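Local coordinates for putative extracellular solute-binding protein (Bordetella bronchiseptica, PDB 4P56) that probably captures mandelate in the periplasm for uptake by a TRAP transporter, and binds (R)-mandelate in its pocket, at residues S91-P96 with Y234-A239; G162-L167 with K181-S186. All blocks are in the same frame, centred on the assembly; numbering follows the deposited sequence.

How the contacts relate
The centre of contact 1 lies about 5 Å from the centre of the chain, and the contact holds part of the mandelate pocket, whereas the centre of contact 2 sits about 22 Å from that of the chain, with no pocket residue in its segments. The centres of the two contacts are 21 Å apart and their nearest atoms about 9 Å, without touching. In sequence, contact 2 is nested within the long loop closed by contact 1. The link between them runs through the strand and helix that contact 2 brackets: strand 168-171 follows residues 162-167 and carries R170, which also bonds the ligand, while helix 174-182 packs against Y234 of contact 1 before ending at the turn described in contact 2.

Contact 1 of 2, residues S91-P96 with Y234-A239; sequences SHAYYP and YSDTHA. With RMN ((R)-mandelic acid), chain D.
The OD2 oxygen of D236 is gripped by both protein and ligand: S91 OG donates at 2.6 Å to the syn lone pair of OD2, on the side of the other carboxylate oxygen, and the mandelate hydroxyl O8 donates to OD2 at 2.8 Å. H238 NE2 adds a weak bond from the edge of its ring. Because chi1 of S91 is 170°, OG extends away from the backbone N and reaches the carboxylate; it also accepts a hydrogen bond from A93 N at 3.1 Å, an ST turn. The CB of S91 lies over the centre of one face of the Y94 ring, whose OH donates to mandelate O12 at 2.7 Å. S91 thus touches two ligand-binding side chains and probably helps to position both.

In the next residue, H92 N meets T237 O at 3.0 Å, nearly straight and in the carbonyl plane. The H92 ring lies along strand 237-242, ND1 bonding T237 OG1 at 2.8 Å near the ring plane, while NE2 lies 3.5 Å from A239 CB and bonds H135.

S91 and H238 form an antiparallel non-hydrogen-bonded pair where strand 87-91 ends beside strand 237-242. The latter is the middle strand of three; from its other neighbour, strand 139-145, Y144 bonds H238 ND1, and I143 packs against both H92 and T237.

Contact 2 of 2, residues G162-L167 with K181-S186; sequences GDFQGL and KAVGAS
F164 and V183 meet where two turns bracket a beta-alpha-beta crossover: residues 164-167 form a type II turn leading into strand 168-171, and helix 174-182 ends in a Schellman motif at G184 before strand 186-189, parallel to the first.

The apolar part of the joint is a CH-pi contact. V183 CG2 stands over one face of the F164 ring, 3.7 Å from its centroid and displaced toward the rim. The F164 ring sits beside its own backbone N (chi1 -77°), which presents that face to the valine, and F164 CB comes within 3.4 Å of V183 O. A185 CB lies more loosely beside F164, 4.4 Å from its CB. Around this pair, V158 touches F164, while I161, from a loop, and V303, from helix 297-307, touch V183.

Polar contacts are made mostly by the backbone, and several gather on G184 O. G166 N donates to it at 3.2 Å, tilted from the carbonyl plane, and the CA-H of Q165 also points to it. The Q165 side chain bends at chi2 and brings NE2 within 2.9 Å of this oxygen, but the angle is too poor for a hydrogen bond. Both glycines have positive phi, G166 at the third position of the type II turn and G184 at the helix end.

A further CA-H...O contact joins A185 CA to F164 O, the oxygen that also closes the type II turn by accepting a hydrogen bond from L167 N. The two segments then run on as adjacent parallel strands of the mixed sheet, where S186 also bonds I169 through the backbone. This pairing begins with S186 N donating to L167 O at 2.7 Å, almost straight at 176°.

Contact 1 of 2, residues S91-P96 with Y234-A239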
ATOM      1  N   SER A  91      -6.494  -2.869  -0.421  1.00  7.44           N
ATOM      2  CA  SER A  91      -5.709  -1.759  -0.910  1.00  8.64           C
ATOM      3  C   SER A  91      -6.605  -0.555  -1.172  1.00  8.84           C
ATOM      4  O   SER A  91      -7.586  -0.658  -1.872  1.00 10.78           O
ATOM      5  CB  SER A  91      -4.966  -2.087  -2.203  1.00 14.36           C
ATOM      6  OG  SER A  91      -4.419  -0.872  -2.726  1.00  9.17           O
ATOM      7  N   HIS A  92      -6.200   0.587  -0.643  1.00  8.05           N
ATOM      8  CA  HIS A  92      -6.951   1.811  -0.818  1.00  9.05           C
ATOM      9  C   HIS A  92      -6.999   2.245  -2.264  1.00 17.40           C
ATOM     10  O   HIS A  92      -7.907   2.963  -2.667  1.00 23.56           O
ATOM     11  CB  HIS A  92      -6.350   2.885   0.061  1.00  8.53           C
ATOM     12  CG  HIS A  92      -6.685   2.665   1.488  1.00  8.56           C
ATOM     13  ND1 HIS A  92      -5.770   2.795   2.510  1.00  9.57           N
ATOM     14  CD2 HIS A  92      -7.853   2.335   2.067  1.00  8.63           C
ATOM     15  CE1 HIS A  92      -6.356   2.523   3.659  1.00 10.17           C
ATOM     16  NE2 HIS A  92      -7.629   2.247   3.417  1.00  9.78           N
ATOM     17  N   ALA A  93      -6.050   1.763  -3.046  1.00  9.54           N
ATOM     18  CA  ALA A  93      -6.042   2.025  -4.482  1.00 11.67           C
ATOM     19  C   ALA A  93      -7.171   1.327  -5.254  1.00  9.44           C
ATOM     20  O   ALA A  93      -7.481   1.710  -6.382  1.00 10.71           O
ATOM     21  CB  ALA A  93      -4.663   1.610  -5.086  1.00 12.36           C
ATOM     22  N   TYR A  94      -7.758   0.284  -4.694  1.00  8.49           N
ATOM     23  CA  TYR A  94      -8.634  -0.578  -5.468  1.00  9.30           C
ATOM     24  C   TYR A  94     -10.089  -0.086  -5.463  1.00 12.03           C
ATOM     25  O   TYR A  94     -10.944  -0.746  -6.036  1.00 12.02           O
ATOM     26  CB  TYR A  94      -8.559  -1.996  -4.917  1.00  8.42           C
ATOM     27  CG  TYR A  94      -7.222  -2.643  -5.151  1.00  8.20           C
ATOM     28  CD1 TYR A  94      -6.177  -1.950  -5.824  1.00  8.27           C
ATOM     29  CD2 TYR A  94      -6.982  -3.935  -4.726  1.00  8.84           C
ATOM     30  CE1 TYR A  94      -4.943  -2.561  -6.019  1.00  9.04           C
ATOM     31  CE2 TYR A  94      -5.744  -4.550  -4.935  1.00  8.00           C
ATOM     32  CZ  TYR A  94      -4.739  -3.846  -5.564  1.00  8.10           C
ATOM     33  OH  TYR A  94      -3.566  -4.521  -5.743  1.00 11.62           O
ATOM     34  N   TYR A  95     -10.352   1.048  -4.819  1.00 11.60           N
ATOM     35  CA  TYR A  95     -11.739   1.574  -4.698  1.00 12.90           C
ATOM     36  C   TYR A  95     -11.856   3.021  -5.145  1.00 12.41           C
ATOM     37  O   TYR A  95     -11.869   3.930  -4.329  1.00 16.39           O
ATOM     38  CB  TYR A  95     -12.245   1.428  -3.253  1.00 12.12           C
ATOM     39  CG  TYR A  95     -12.001   0.042  -2.751  1.00 11.95           C
ATOM     40  CD1 TYR A  95     -12.959  -0.933  -2.908  1.00 13.09           C
ATOM     41  CD2 TYR A  95     -10.806  -0.291  -2.136  1.00 11.24           C
ATOM     42  CE1 TYR A  95     -12.726  -2.250  -2.463  1.00 14.20           C
ATOM     43  CE2 TYR A  95     -10.557  -1.579  -1.688  1.00 11.16           C
ATOM     44  CZ  TYR A  95     -11.520  -2.540  -1.846  1.00 11.81           C
ATOM     45  OH  TYR A  95     -11.264  -3.818  -1.419  1.00 11.83           O
ATOM     46  N   PRO A  96     -11.974   3.232  -6.450  1.00 18.65           N
ATOM     47  CA  PRO A  96     -12.027   4.581  -7.035  1.00 27.09           C
ATOM     48  C   PRO A  96     -13.062   5.426  -6.346  1.00 24.58           C
ATOM     49  O   PRO A  96     -14.219   4.988  -6.296  1.00 14.22           O
ATOM     50  CB  PRO A  96     -12.460   4.324  -8.472  1.00 23.71           C
ATOM     51  CG  PRO A  96     -12.004   2.957  -8.752  1.00 29.24           C
ATOM     52  CD  PRO A  96     -12.166   2.193  -7.458  1.00 13.29           C
ATOM     53  N   TYR A 234       5.667   7.241  -5.739  1.00 14.03           N
ATOM     54  CA  TYR A 234       4.307   7.215  -5.181  1.00 11.72           C
ATOM     55  C   TYR A 234       4.367   6.066  -4.158  1.00 10.65           C
ATOM     56  O   TYR A 234       5.395   5.367  -4.020  1.00 14.06           O
ATOM     57  CB  TYR A 234       3.255   6.873  -6.270  1.00 15.44           C
ATOM     58  CG  TYR A 234       3.366   5.416  -6.573  1.00  8.49           C
ATOM     59  CD1 TYR A 234       4.371   4.958  -7.386  1.00  7.15           C
ATOM     60  CD2 TYR A 234       2.538   4.479  -5.948  1.00  6.56           C
ATOM     61  CE1 TYR A 234       4.573   3.617  -7.586  1.00 11.08           C
ATOM     62  CE2 TYR A 234       2.711   3.135  -6.164  1.00  6.82           C
ATOM     63  CZ  TYR A 234       3.746   2.706  -6.979  1.00  9.29           C
ATOM     64  OH  TYR A 234       3.987   1.366  -7.211  1.00 11.96           O
ATOM     65  N   SER A 235       3.301   5.879  -3.407  1.00 12.80           N
ATOM     66  CA  SER A 235       3.184   4.679  -2.600  1.00 10.91           C
ATOM     67  C   SER A 235       1.696   4.313  -2.540  1.00 12.35           C
ATOM     68  O   SER A 235       0.883   4.917  -3.236  1.00  9.08           O
ATOM     69  CB  SER A 235       3.795   4.910  -1.212  1.00 15.26           C
ATOM     70  OG  SER A 235       3.716   3.726  -0.450  1.00 16.93           O
ATOM     71  N   ASP A 236       1.347   3.337  -1.717  1.00  7.55           N
ATOM     72  CA  ASP A 236      -0.039   2.857  -1.599  1.00  7.17           C
ATOM     73  C   ASP A 236      -0.222   2.455  -0.148  1.00 15.23           C
ATOM     74  O   ASP A 236       0.757   2.083   0.529  1.00 10.44           O
ATOM     75  CB  ASP A 236      -0.294   1.654  -2.509  1.00 12.37           C
ATOM     76  CG  ASP A 236      -1.724   1.120  -2.403  1.00 16.19           C
ATOM     77  OD1 ASP A 236      -2.685   1.907  -2.142  1.00 13.39           O
ATOM     78  OD2 ASP A 236      -1.884  -0.117  -2.566  1.00 18.47           O
ATOM     79  N   THR A 237      -1.456   2.578   0.345  1.00  9.62           N
ATOM     80  CA  THR A 237      -1.756   2.211   1.726  1.00  8.92           C
ATOM     81  C   THR A 237      -2.739   1.066   1.678  1.00  8.33           C
ATOM     82  O   THR A 237      -3.547   0.999   0.770  1.00  8.67           O
ATOM     83  CB  THR A 237      -2.326   3.394   2.544  1.00  9.42           C
ATOM     84  OG1 THR A 237      -3.382   4.043   1.828  1.00 11.69           O
ATOM     85  CG2 THR A 237      -1.218   4.452   2.825  1.00 11.17           C
ATOM     86  N   HIS A 238      -2.656   0.176   2.651  1.00  7.66           N
ATOM     87  CA  HIS A 238      -3.649  -0.846   2.828  1.00  7.29           C
ATOM     88  C   HIS A 238      -4.295  -0.692   4.192  1.00  8.50           C
ATOM     89  O   HIS A 238      -3.701  -0.127   5.109  1.00  8.51           O
ATOM     90  CB  HIS A 238      -2.989  -2.230   2.775  1.00  6.99           C
ATOM     91  CG  HIS A 238      -2.428  -2.595   1.445  1.00  7.47           C
ATOM     92  ND1 HIS A 238      -1.755  -3.783   1.240  1.00  7.60           N
ATOM     93  CD2 HIS A 238      -2.391  -1.930   0.263  1.00  8.09           C
ATOM     94  CE1 HIS A 238      -1.358  -3.847  -0.020  1.00 10.81           C
ATOM     95  NE2 HIS A 238      -1.728  -2.733  -0.630  1.00  8.55           N
ATOM     96  N   ALA A 239      -5.493  -1.233   4.338  1.00  6.99           N
ATOM     97  CA  ALA A 239      -6.167  -1.258   5.636  1.00  6.88           C
ATOM     98  C   ALA A 239      -6.342  -2.696   6.105  1.00  9.80           C
ATOM     99  O   ALA A 239      -6.667  -3.564   5.317  1.00  6.61           O
ATOM    100  CB  ALA A 239      -7.525  -0.575   5.541  1.00  7.52           C
TER
HETATM  101  C1  RMN D 401       0.210  -3.525  -4.196  1.00 12.00           C
HETATM  102  C2  RMN D 401      -0.423  -4.615  -3.618  1.00 11.00           C
HETATM  103  C3  RMN D 401       0.307  -5.707  -3.185  1.00 11.09           C
HETATM  104  C4  RMN D 401       1.680  -5.743  -3.361  1.00 16.28           C
HETATM  105  C5  RMN D 401       2.320  -4.657  -3.952  1.00 17.20           C
HETATM  106  C6  RMN D 401       1.581  -3.559  -4.361  1.00 18.17           C
HETATM  107  C7  RMN D 401      -0.591  -2.348  -4.682  1.00 16.67           C
HETATM  108  C10 RMN D 401      -0.643  -2.389  -6.180  1.00  7.00           C
HETATM  109  O8  RMN D 401      -0.015  -1.139  -4.363  1.00 25.74           O
HETATM  110  O11 RMN D 401       0.245  -1.823  -6.904  1.00 12.19           O
HETATM  111  O12 RMN D 401      -1.564  -3.056  -6.742  1.00 11.61           O

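Contact 2 of 2, residues G162-L167 with K181-S186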
ATOM      1  N   GLY A 162       9.568  12.848 -20.912  1.00 20.76           N
ATOM      2  CA  GLY A 162       8.946  12.441 -22.151  1.00 22.78           C
ATOM      3  C   GLY A 162       8.908  10.932 -22.352  1.00 20.99           C
ATOM      4  O   GLY A 162       8.076  10.446 -23.109  1.00 18.49           O
ATOM      5  N   ASP A 163       9.779  10.197 -21.668  1.00 18.28           N
ATOM      6  CA  ASP A 163       9.834   8.738 -21.806  1.00 23.34           C
ATOM      7  C   ASP A 163       8.569   8.038 -21.282  1.00 23.18           C
ATOM      8  O   ASP A 163       8.272   6.910 -21.684  1.00 19.83           O
ATOM      9  CB  ASP A 163      11.073   8.153 -21.097  1.00 19.45           C
ATOM     10  CG  ASP A 163      12.389   8.539 -21.770  1.00 23.94           C
ATOM     11  OD1 ASP A 163      12.398   8.834 -22.990  1.00 20.17           O
ATOM     12  OD2 ASP A 163      13.429   8.519 -21.080  1.00 21.53           O
ATOM     13  N   PHE A 164       7.815   8.693 -20.397  1.00 16.91           N
ATOM     14  CA  PHE A 164       6.559   8.110 -19.920  1.00 18.80           C
ATOM     15  C   PHE A 164       5.456   8.162 -20.961  1.00 14.12           C
ATOM     16  O   PHE A 164       4.441   7.444 -20.837  1.00 18.31           O
ATOM     17  CB  PHE A 164       6.018   8.870 -18.709  1.00 15.42           C
ATOM     18  CG  PHE A 164       6.716   8.566 -17.403  1.00 13.16           C
ATOM     19  CD1 PHE A 164       6.572   7.343 -16.787  1.00 12.34           C
ATOM     20  CD2 PHE A 164       7.436   9.557 -16.746  1.00 12.85           C
ATOM     21  CE1 PHE A 164       7.198   7.092 -15.544  1.00 11.31           C
ATOM     22  CE2 PHE A 164       8.051   9.306 -15.531  1.00 12.42           C
ATOM     23  CZ  PHE A 164       7.919   8.079 -14.933  1.00 11.64           C
ATOM     24  N   GLN A 165       5.584   9.046 -21.949  1.00 15.13           N
ATOM     25  CA  GLN A 165       4.441   9.323 -22.810  1.00 15.63           C
ATOM     26  C   GLN A 165       4.018   8.062 -23.551  1.00 19.45           C
ATOM     27  O   GLN A 165       4.810   7.452 -24.257  1.00 22.39           O
ATOM     28  CB  GLN A 165       4.720  10.468 -23.799  1.00 16.91           C
ATOM     29  CG  GLN A 165       3.417  11.024 -24.438  1.00 42.63           C
ATOM     30  CD  GLN A 165       2.509  11.763 -23.431  1.00 46.05           C
ATOM     31  OE1 GLN A 165       2.963  12.670 -22.724  1.00 49.45           O
ATOM     32  NE2 GLN A 165       1.228  11.362 -23.358  1.00 33.98           N
ATOM     33  N   GLY A 166       2.764   7.667 -23.370  1.00 24.30           N
ATOM     34  CA  GLY A 166       2.225   6.529 -24.086  1.00 23.13           C
ATOM     35  C   GLY A 166       2.475   5.159 -23.474  1.00 29.50           C
ATOM     36  O   GLY A 166       1.868   4.188 -23.930  1.00 27.18           O
ATOM     37  N   LEU A 167       3.341   5.039 -22.465  1.00 14.00           N
ATOM     38  CA  LEU A 167       3.552   3.736 -21.840  1.00 16.02           C
ATOM     39  C   LEU A 167       2.290   3.262 -21.145  1.00 12.71           C
ATOM     40  O   LEU A 167       1.667   4.001 -20.364  1.00 17.81           O
ATOM     41  CB  LEU A 167       4.663   3.766 -20.807  1.00 17.46           C
ATOM     42  CG  LEU A 167       6.036   4.238 -21.252  1.00 24.28           C
ATOM     43  CD1 LEU A 167       7.005   4.146 -20.071  1.00 18.76           C
ATOM     44  CD2 LEU A 167       6.513   3.398 -22.434  1.00 27.94           C
ATOM     45  N   LYS A 181      -1.057   9.039 -14.962  1.00 12.31           N
ATOM     46  CA  LYS A 181      -1.798   9.936 -15.845  1.00 14.03           C
ATOM     47  C   LYS A 181      -1.054  11.267 -15.917  1.00 14.35           C
ATOM     48  O   LYS A 181      -0.841  11.812 -16.991  1.00 16.19           O
ATOM     49  CB  LYS A 181      -3.233  10.134 -15.330  1.00 16.10           C
ATOM     50  CG  LYS A 181      -4.136  10.927 -16.282  1.00 20.53           C
ATOM     51  CD  LYS A 181      -5.534  11.138 -15.700  1.00 37.53           C
ATOM     52  CE  LYS A 181      -6.509  11.701 -16.739  1.00 42.43           C
ATOM     53  NZ  LYS A 181      -7.085  13.010 -16.320  1.00 45.28           N
ATOM     54  N   ALA A 182      -0.629  11.790 -14.769  1.00 13.56           N
ATOM     55  CA  ALA A 182      -0.043  13.129 -14.762  1.00 14.30           C
ATOM     56  C   ALA A 182       1.259  13.200 -15.591  1.00 14.78           C
ATOM     57  O   ALA A 182       1.545  14.212 -16.235  1.00 15.91           O
ATOM     58  CB  ALA A 182       0.207  13.599 -13.349  1.00 15.27           C
ATOM     59  N   VAL A 183       2.055  12.138 -15.539  1.00 14.08           N
ATOM     60  CA  VAL A 183       3.311  12.125 -16.275  1.00 16.63           C
ATOM     61  C   VAL A 183       3.114  11.709 -17.739  1.00 15.92           C
ATOM     62  O   VAL A 183       4.073  11.633 -18.493  1.00 16.13           O
ATOM     63  CB  VAL A 183       4.395  11.243 -15.597  1.00 13.89           C
ATOM     64  CG1 VAL A 183       4.765  11.780 -14.236  1.00 13.69           C
ATOM     65  CG2 VAL A 183       3.947   9.789 -15.510  1.00 12.99           C
ATOM     66  N   GLY A 184       1.868  11.444 -18.139  1.00 16.74           N
ATOM     67  CA  GLY A 184       1.558  11.218 -19.540  1.00 20.01           C
ATOM     68  C   GLY A 184       1.526   9.755 -19.936  1.00 20.30           C
ATOM     69  O   GLY A 184       1.411   9.437 -21.133  1.00 19.44           O
ATOM     70  N   ALA A 185       1.634   8.852 -18.960  1.00 17.81           N
ATOM     71  CA  ALA A 185       1.509   7.416 -19.263  1.00 14.26           C
ATOM     72  C   ALA A 185       0.021   7.024 -19.326  1.00 18.61           C
ATOM     73  O   ALA A 185      -0.854   7.840 -19.029  1.00 15.17           O
ATOM     74  CB  ALA A 185       2.254   6.563 -18.224  1.00 13.12           C
ATOM     75  N   SER A 186      -0.273   5.783 -19.716  1.00 20.33           N
ATOM     76  CA  SER A 186      -1.672   5.313 -19.790  1.00 16.54           C
ATOM     77  C   SER A 186      -1.859   4.276 -18.715  1.00 18.72           C
ATOM     78  O   SER A 186      -1.432   3.133 -18.861  1.00 16.19           O
ATOM     79  CB  SER A 186      -1.994   4.706 -21.156  1.00 24.88           C
ATOM     80  OG  SER A 186      -1.569   5.568 -22.187  1.00 40.17           O
TER